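Local atomic coordinates of solute-binding protein (Thermoactinomyces vulgaris, PDB entry 2ZYO), a protein that probably binds maltodextrins and cyclodextrins outside the cell for uptake by a sugar transporter, and here holds maltotetraose. Residues V23-D28 with N34-W39; Q142-A145 with E149-Q152; A182-A187 with K269-D274. All blocks are in the same frame, centred on the assembly; numbering follows the deposited sequence.

Contact 1. Residues V23-D28 with N34-W39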
loop_
_atom_site.group_PDB
_atom_site.type_symbol
_atom_site.label_atom_id
_atom_site.label_comp_id
_atom_site.label_asym_id
_atom_site.label_seq_id
_atom_site.Cartn_x
_atom_site.Cartn_y
_atom_site.Cartn_z
ATOM N N VAL A 23 9.524 -20.757 5.591
ATOM C CA VAL A 23 9.180 -19.386 5.242
ATOM C C VAL A 23 8.795 -19.355 3.766
ATOM O O VAL A 23 9.515 -19.902 2.934
ATOM C CB VAL A 23 10.384 -18.439 5.488
ATOM C CG1 VAL A 23 10.116 -17.050 4.949
ATOM C CG2 VAL A 23 10.722 -18.365 6.976
ATOM N N TRP A 24 7.657 -18.740 3.447
ATOM C CA TRP A 24 7.277 -18.510 2.051
ATOM C C TRP A 24 7.585 -17.073 1.658
ATOM O O TRP A 24 7.173 -16.135 2.342
ATOM C CB TRP A 24 5.794 -18.797 1.807
ATOM C CG TRP A 24 5.391 -20.240 1.911
ATOM C CD1 TRP A 24 6.214 -21.329 1.957
ATOM C CD2 TRP A 24 4.054 -20.745 1.949
ATOM N NE1 TRP A 24 5.469 -22.482 2.048
ATOM C CE2 TRP A 24 4.140 -22.152 2.037
ATOM C CE3 TRP A 24 2.788 -20.144 1.927
ATOM C CZ2 TRP A 24 3.008 -22.969 2.102
ATOM C CZ3 TRP A 24 1.662 -20.957 1.991
ATOM C CH2 TRP A 24 1.781 -22.354 2.080
ATOM N N GLU A 25 8.307 -16.909 0.553
ATOM C CA GLU A 25 8.689 -15.589 0.066
ATOM C C GLU A 25 8.388 -15.441 -1.426
ATOM O O GLU A 25 8.385 -16.428 -2.168
ATOM C CB GLU A 25 10.172 -15.317 0.359
ATOM C CG GLU A 25 10.691 -13.933 -0.058
ATOM C CD GLU A 25 9.946 -12.784 0.601
ATOM O OE1 GLU A 25 10.481 -12.214 1.572
ATOM O OE2 GLU A 25 8.826 -12.451 0.157
ATOM N N ASN A 26 8.138 -14.199 -1.839
ATOM C CA ASN A 26 7.802 -13.837 -3.220
ATOM C C ASN A 26 8.575 -14.613 -4.282
ATOM O O ASN A 26 9.804 -14.643 -4.270
ATOM C CB ASN A 26 8.005 -12.331 -3.425
ATOM C CG ASN A 26 7.422 -11.830 -4.736
ATOM O OD1 ASN A 26 6.760 -12.570 -5.463
ATOM N ND2 ASN A 26 7.661 -10.560 -5.036
ATOM N N ALA A 27 7.831 -15.226 -5.202
ATOM C CA ALA A 27 8.412 -16.077 -6.239
ATOM C C ALA A 27 8.821 -15.313 -7.499
ATOM O O ALA A 27 9.717 -15.752 -8.221
ATOM C CB ALA A 27 7.451 -17.202 -6.594
ATOM N N ASP A 28 8.167 -14.181 -7.757
ATOM C CA ASP A 28 8.387 -13.416 -8.993
ATOM C C ASP A 28 9.554 -12.436 -8.928
ATOM O O ASP A 28 10.125 -12.063 -9.961
ATOM C CB ASP A 28 7.104 -12.693 -9.435
ATOM C CG ASP A 28 6.630 -11.646 -8.435
ATOM O OD1 ASP A 28 7.408 -10.731 -8.083
ATOM O OD2 ASP A 28 5.453 -11.728 -8.018
ATOM N N ASN A 34 16.004 -13.716 -2.543
ATOM C CA ASN A 34 17.388 -13.921 -2.123
ATOM C C ASN A 34 17.764 -13.171 -0.843
ATOM O O ASN A 34 18.584 -13.658 -0.065
ATOM C CB ASN A 34 18.359 -13.602 -3.260
ATOM C CG ASN A 34 18.122 -14.467 -4.491
ATOM O OD1 ASN A 34 17.641 -15.598 -4.395
ATOM N ND2 ASN A 34 18.462 -13.932 -5.656
ATOM N N ASN A 35 17.164 -12.000 -0.619
ATOM C CA ASN A 35 17.379 -11.279 0.637
ATOM C C ASN A 35 16.851 -12.064 1.834
ATOM O O ASN A 35 17.516 -12.157 2.870
ATOM C CB ASN A 35 16.751 -9.883 0.616
ATOM C CG ASN A 35 17.084 -9.087 1.860
ATOM O OD1 ASN A 35 16.286 -9.015 2.792
ATOM N ND2 ASN A 35 18.281 -8.509 1.894
ATOM N N THR A 36 15.655 -12.630 1.684
ATOM C CA THR A 36 15.080 -13.478 2.722
ATOM C C THR A 36 15.925 -14.736 2.916
ATOM O O THR A 36 16.155 -15.159 4.046
ATOM C CB THR A 36 13.599 -13.803 2.436
ATOM O OG1 THR A 36 12.846 -12.586 2.494
ATOM C CG2 THR A 36 13.026 -14.777 3.466
ATOM N N LYS A 37 16.417 -15.304 1.817
ATOM C CA LYS A 37 17.316 -16.456 1.895
ATOM C C LYS A 37 18.591 -16.112 2.669
ATOM O O LYS A 37 19.086 -16.929 3.447
ATOM C CB LYS A 37 17.651 -16.993 0.499
ATOM C CG LYS A 37 16.497 -17.721 -0.187
ATOM C CD LYS A 37 16.941 -18.359 -1.500
ATOM C CE LYS A 37 15.779 -19.004 -2.250
ATOM N NZ LYS A 37 15.120 -20.120 -1.515
ATOM N N LYS A 38 19.104 -14.897 2.471
ATOM C CA LYS A 38 20.296 -14.440 3.185
ATOM C C LYS A 38 20.066 -14.410 4.696
ATOM O O LYS A 38 20.843 -14.988 5.465
ATOM C CB LYS A 38 20.743 -13.055 2.698
ATOM C CG LYS A 38 21.912 -12.482 3.491
ATOM C CD LYS A 38 22.115 -11.001 3.221
ATOM C CE LYS A 38 23.131 -10.397 4.182
ATOM N NZ LYS A 38 24.497 -10.979 4.034
ATOM N N TRP A 39 18.999 -13.739 5.115
ATOM C CA TRP A 39 18.746 -13.556 6.541
ATOM C C TRP A 39 18.224 -14.809 7.235
ATOM O O TRP A 39 18.542 -15.040 8.404
ATOM C CB TRP A 39 17.899 -12.305 6.790
ATOM C CG TRP A 39 18.711 -11.101 6.460
ATOM C CD1 TRP A 39 18.619 -10.327 5.340
ATOM C CD2 TRP A 39 19.806 -10.582 7.220
ATOM N NE1 TRP A 39 19.571 -9.338 5.369
ATOM C CE2 TRP A 39 20.314 -9.470 6.513
ATOM C CE3 TRP A 39 20.400 -10.939 8.438
ATOM C CZ2 TRP A 39 21.386 -8.708 6.986
ATOM C CZ3 TRP A 39 21.466 -10.183 8.906
ATOM C CH2 TRP A 39 21.948 -9.080 8.179
#
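Glu-25 and Thr-36 meet through a single short hydrogen bond, donated by Thr-36 OG1 to Glu-25 OE1 at 2.6 Å. It arrives on the anti lone pair of OE1, the one directed away from OE2. The second oxygen is used in the same way by the chain itself: Asn-26 N donates to the anti lone pair of Glu-25 OE2 at 2.7 Å, with an N-H...O angle of 159°. Two bonds, one on each oxygen, therefore fix the rotation of the carboxylate. A salt bridge from Lys-126 also reaches OE1 and supplies a positive charge beside this buried group. Were Glu-25 an alanine, the Thr-36 hydroxyl and the Asn-26 amide would probably lose this acceptor, and the Lys-126 ammonium would lose this counter-charge.

The apolar part of the contact is slight. Glu-25 swings CG anti to its amide nitrogen (chi1 -178°), which lays CG 3.8 Å from Thr-36 CB before the chain bends at the next bond. Two residues earlier on the same face of the strand, Val-23 CG1 approaches the methyl CG2 of Thr-36 at 4.0 Å, so the threonine faces the strand with both its branches. The main chains stay well apart, 7.2 Å between Glu-25 CA and Thr-36 CA, and only 128 Å² is buried.

Beyond the strand, Asp-28 N donates to Asn-26 OD1 at 3.1 Å, forming an Asx turn; the donor lies 60° out of the carbonyl plane. Val-23 and Glu-25 bond through their backbones to strand 50-55 and to Val-56 just beyond it, while Asn-35 and Trp-39 turn to helix 306-316. This is the first half of a beta-alpha-beta crossover, in which helix 30-47 packs on parallel strands 20-25 and 50-55.

Contact 2. Residues Q142-A145 with E149-Q152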
loop_
_atom_site.group_PDB
_atom_site.type_symbol
_atom_site.label_atom_id
_atom_site.label_comp_id
_atom_site.label_asym_id
_atom_site.label_seq_id
_atom_site.Cartn_x
_atom_site.Cartn_y
_atom_site.Cartn_z
ATOM N N GLN A 142 11.010 23.194 -9.098
ATOM C CA GLN A 142 10.326 23.264 -7.819
ATOM C C GLN A 142 8.908 22.744 -8.008
ATOM O O GLN A 142 8.163 23.245 -8.851
ATOM C CB GLN A 142 10.305 24.697 -7.277
ATOM C CG GLN A 142 9.565 24.854 -5.945
ATOM C CD GLN A 142 10.205 24.064 -4.818
ATOM O OE1 GLN A 142 11.422 24.088 -4.640
ATOM N NE2 GLN A 142 9.383 23.356 -4.052
ATOM N N VAL A 143 8.552 21.727 -7.228
ATOM C CA VAL A 143 7.197 21.177 -7.251
ATOM C C VAL A 143 6.197 22.197 -6.692
ATOM O O VAL A 143 6.566 23.020 -5.853
ATOM C CB VAL A 143 7.098 19.827 -6.480
ATOM C CG1 VAL A 143 7.972 18.768 -7.140
ATOM C CG2 VAL A 143 7.461 19.990 -5.006
ATOM N N PRO A 144 4.943 22.174 -7.184
ATOM C CA PRO A 144 3.914 23.064 -6.636
ATOM C C PRO A 144 3.774 22.932 -5.117
ATOM O O PRO A 144 3.778 21.818 -4.584
ATOM C CB PRO A 144 2.642 22.600 -7.343
ATOM C CG PRO A 144 3.128 22.042 -8.639
ATOM C CD PRO A 144 4.416 21.352 -8.292
ATOM N N ALA A 145 3.666 24.073 -4.440
ATOM C CA ALA A 145 3.645 24.129 -2.977
ATOM C C ALA A 145 2.295 23.750 -2.376
ATOM O O ALA A 145 2.222 23.335 -1.216
ATOM C CB ALA A 145 4.056 25.517 -2.501
ATOM N N GLU A 149 -2.029 25.151 -6.609
ATOM C CA GLU A 149 -0.961 25.418 -7.572
ATOM C C GLU A 149 -0.734 24.234 -8.511
ATOM O O GLU A 149 -0.487 24.422 -9.705
ATOM C CB GLU A 149 0.333 25.806 -6.849
ATOM C CG GLU A 149 0.321 27.233 -6.293
ATOM C CD GLU A 149 1.390 27.478 -5.242
ATOM O OE1 GLU A 149 1.394 26.768 -4.214
ATOM O OE2 GLU A 149 2.219 28.394 -5.431
ATOM N N LEU A 150 -0.830 23.022 -7.968
ATOM C CA LEU A 150 -0.724 21.801 -8.762
ATOM C C LEU A 150 -1.846 21.714 -9.789
ATOM O O LEU A 150 -1.606 21.378 -10.950
ATOM C CB LEU A 150 -0.745 20.559 -7.859
ATOM C CG LEU A 150 -0.569 19.193 -8.537
ATOM C CD1 LEU A 150 0.878 18.970 -8.964
ATOM C CD2 LEU A 150 -1.043 18.074 -7.623
ATOM N N PHE A 151 -3.069 22.017 -9.360
ATOM C CA PHE A 151 -4.210 21.938 -10.264
ATOM C C PHE A 151 -4.163 23.008 -11.353
ATOM O O PHE A 151 -4.506 22.735 -12.503
ATOM C CB PHE A 151 -5.542 21.983 -9.516
ATOM C CG PHE A 151 -6.700 21.533 -10.354
ATOM C CD1 PHE A 151 -6.896 20.180 -10.610
ATOM C CD2 PHE A 151 -7.569 22.457 -10.922
ATOM C CE1 PHE A 151 -7.950 19.751 -11.407
ATOM C CE2 PHE A 151 -8.628 22.038 -11.719
ATOM C CZ PHE A 151 -8.819 20.681 -11.963
ATOM N N GLN A 152 -3.732 24.213 -10.983
ATOM C CA GLN A 152 -3.514 25.293 -11.948
ATOM C C GLN A 152 -2.488 24.875 -13.002
ATOM O O GLN A 152 -2.693 25.087 -14.200
ATOM C CB GLN A 152 -3.074 26.580 -11.233
ATOM C CG GLN A 152 -2.704 27.746 -12.163
ATOM C CD GLN A 152 -3.829 28.150 -13.104
ATOM O OE1 GLN A 152 -5.002 28.150 -12.731
ATOM N NE2 GLN A 152 -3.470 28.505 -14.332
HETATM O O HOH W 1 4.609 26.569 -5.466
#
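Glu-149 places CG anti to its own carbonyl carbon (chi1 -75°) and runs extended from there, which carries the carboxylate back alongside Ala-145; Leu-150 instead turns CG away from its amide nitrogen (chi1 -177°), and CD1 comes up to the Pro-144 ring. These two choices divide the contact into a polar outer half and an apolar inner half.

In the inner half, Pro-144 CG meets Leu-150 CD1 at 3.8 Å. The proline also rests on the helix backbone, with CB 3.6 Å from Leu-150 N, and its CB lies 4.0 Å from Glu-149 CB. The ring thus sits over the junction of the two helical residues, consistent with Pro-144 CA and Leu-150 CA being 5.3 Å apart, the closest CA pair.

In the outer half, Glu-149 OE1 packs 3.4 Å from the methyl CB of Ala-145 and is hydrogen-bonded to Thr-146 OG1, just before the helix. A water links the other oxygen to the loop: it accepts from Ala-145 N at 2.9 Å and donates weakly to Glu-149 OE2 at 3.0 Å.

The arrangement is a loop folded back on the first turn of the helix it leads into. Val-143 and Leu-150 both touch Leu-133 of strand 120-136, while Phe-151, directed away, meets Trp-218 of helix 206-220 edge-to-face.

Contact 3. Residues A182-A187 with K269-D274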
loop_
_atom_site.group_PDB
_atom_site.type_symbol
_atom_site.label_atom_id
_atom_site.label_comp_id
_atom_site.label_asym_id
_atom_site.label_seq_id
_atom_site.Cartn_x
_atom_site.Cartn_y
_atom_site.Cartn_z
ATOM N N ALA A 182 -9.990 12.236 1.492
ATOM C CA ALA A 182 -9.465 12.446 2.843
ATOM C C ALA A 182 -9.330 13.931 3.185
ATOM O O ALA A 182 -9.588 14.335 4.320
ATOM C CB ALA A 182 -8.132 11.737 3.011
ATOM N N ALA A 183 -8.942 14.736 2.194
ATOM C CA ALA A 183 -8.812 16.188 2.358
ATOM C C ALA A 183 -10.118 16.836 2.809
ATOM O O ALA A 183 -10.109 17.819 3.550
ATOM C CB ALA A 183 -8.333 16.824 1.063
ATOM N N LYS A 184 -11.239 16.277 2.357
ATOM C CA LYS A 184 -12.557 16.823 2.674
ATOM C C LYS A 184 -13.124 16.252 3.974
ATOM O O LYS A 184 -14.169 16.704 4.448
ATOM C CB LYS A 184 -13.532 16.582 1.516
ATOM C CG LYS A 184 -12.986 16.948 0.137
ATOM C CD LYS A 184 -12.469 18.381 0.072
ATOM C CE LYS A 184 -11.725 18.628 -1.224
ATOM N NZ LYS A 184 -11.223 20.029 -1.322
ATOM N N GLY A 185 -12.429 15.266 4.539
ATOM C CA GLY A 185 -12.851 14.607 5.774
ATOM C C GLY A 185 -13.647 13.329 5.557
ATOM O O GLY A 185 -14.236 12.798 6.500
ATOM N N ALA A 186 -13.661 12.836 4.319
ATOM C CA ALA A 186 -14.399 11.622 3.973
ATOM C C ALA A 186 -13.647 10.362 4.386
ATOM O O ALA A 186 -12.418 10.300 4.288
ATOM C CB ALA A 186 -14.704 11.589 2.484
ATOM N N ALA A 187 -14.399 9.364 4.845
ATOM C CA ALA A 187 -13.845 8.068 5.228
ATOM C C ALA A 187 -14.525 6.954 4.434
ATOM O O ALA A 187 -15.647 7.127 3.951
ATOM C CB ALA A 187 -14.022 7.843 6.725
ATOM N N LYS A 269 0.412 20.291 -0.202
ATOM C CA LYS A 269 -0.580 20.462 0.853
ATOM C C LYS A 269 -1.940 20.814 0.265
ATOM O O LYS A 269 -2.039 21.611 -0.671
ATOM C CB LYS A 269 -0.126 21.501 1.880
ATOM C CG LYS A 269 1.032 21.016 2.737
ATOM C CD LYS A 269 1.343 21.969 3.876
ATOM C CE LYS A 269 2.419 21.382 4.779
ATOM N NZ LYS A 269 2.780 22.305 5.887
ATOM N N ILE A 270 -2.975 20.180 0.805
ATOM C CA ILE A 270 -4.335 20.334 0.306
ATOM C C ILE A 270 -5.257 20.741 1.449
ATOM O O ILE A 270 -5.195 20.174 2.547
ATOM C CB ILE A 270 -4.831 19.040 -0.406
ATOM C CG1 ILE A 270 -6.245 19.234 -0.976
ATOM C CG2 ILE A 270 -4.732 17.819 0.527
ATOM C CD1 ILE A 270 -6.661 18.185 -1.999
ATOM N N ASP A 271 -6.096 21.742 1.183
ATOM C CA ASP A 271 -6.993 22.318 2.185
ATOM C C ASP A 271 -6.249 22.660 3.484
ATOM O O ASP A 271 -6.752 22.438 4.586
ATOM C CB ASP A 271 -8.204 21.402 2.422
ATOM C CG ASP A 271 -9.084 21.268 1.186
ATOM O OD1 ASP A 271 -9.469 22.307 0.610
ATOM O OD2 ASP A 271 -9.390 20.127 0.786
ATOM N N GLY A 272 -5.035 23.185 3.325
ATOM C CA GLY A 272 -4.224 23.665 4.441
ATOM C C GLY A 272 -3.450 22.620 5.222
ATOM O O GLY A 272 -2.725 22.964 6.161
ATOM N N LYS A 273 -3.591 21.350 4.844
ATOM C CA LYS A 273 -2.955 20.248 5.575
ATOM C C LYS A 273 -2.137 19.329 4.678
ATOM O O LYS A 273 -2.238 19.391 3.452
ATOM C CB LYS A 273 -4.008 19.411 6.306
ATOM C CG LYS A 273 -4.663 20.090 7.504
ATOM C CD LYS A 273 -5.469 19.091 8.336
ATOM C CE LYS A 273 -6.591 18.449 7.529
ATOM N NZ LYS A 273 -7.347 17.427 8.304
ATOM N N ASP A 274 -1.330 18.471 5.302
ATOM C CA ASP A 274 -0.624 17.412 4.586
ATOM C C ASP A 274 -1.628 16.522 3.864
ATOM O O ASP A 274 -2.690 16.209 4.408
ATOM C CB ASP A 274 0.195 16.551 5.554
ATOM C CG ASP A 274 1.328 17.316 6.213
ATOM O OD1 ASP A 274 2.077 18.023 5.505
ATOM O OD2 ASP A 274 1.483 17.188 7.445
#
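Lys-184 and Asp-271 form a salt bridge in which NZ donates to OD2 at 2.8 Å. The nitrogen comes in on the syn lone pair of OD2, on the side of the other oxygen, yet OD1 stays 3.5 Å from Lys-184 NZ, so the grip is lopsided rather than evenly bidentate. The two side chains cross at about a right angle. Although the first bond of the lysine side chain points away from the turn, CG lies anti to the carbonyl carbon, and a bend at chi2 (-54°) brings the extended remainder back across, with CE 3.4 Å from Asp-271 OD2. Glu-214 of helix 206-220 makes a second salt bridge to the same ammonium, which is therefore paired with two carboxylates and is likely to remain charged.

Both partners are presented by tight backbone turns. Gly-185, the first residue to leave helical backbone angles (phi 95°), forms a Schellman motif and donates N to Ala-182 O at 3.0 Å; a side chain there would be jammed against the carbonyl oxygen of the residue before. On the other side, Ile-270 to Lys-273 make a type I' beta turn, closed by reciprocal backbone bonds between its end residues: Ile-270 N to Lys-273 O at 2.9 Å and Lys-273 N to Ile-270 O. Asp-271 and Gly-272 take the two positive-phi positions in the middle.

Apolar packing lies next to the ion pair. Ala-183 CB is directed at the turn and meets three carbons of Ile-270, the nearest being CD1 at 3.7 Å, with CG1 and CG2 almost as close. The same methyl touches Asp-271 OD2 at 3.5 Å, so it bears on the isoleucine and the carboxylate together. Leu-180, one turn earlier in helix 174-183, also touches Ile-270 and extends this packing along the helix.

Contacts 2 and 3 are neighbours, with centres about 16 Å apart; they touch where Ala-145 O packs on Lys-269 CB at 4.3 Å, and a backbone bond between Lys-269 and Tyr-147 joins the residue just before the turn to the start of helix 147-157. Contact 1 lies across the chain's centre, its centre about 41 Å from that of contact 2 and about 38 Å from that of contact 3. The sugar pocket is linked to all three through shared elements. Strand 120-136, which carries pocket residue Glu-129, supplies Lys-126 to contact 1 and Leu-133 to contact 2. Helix 174-183, which ends at contact 3, carries Tyr-175 and Tyr-176 of the pocket.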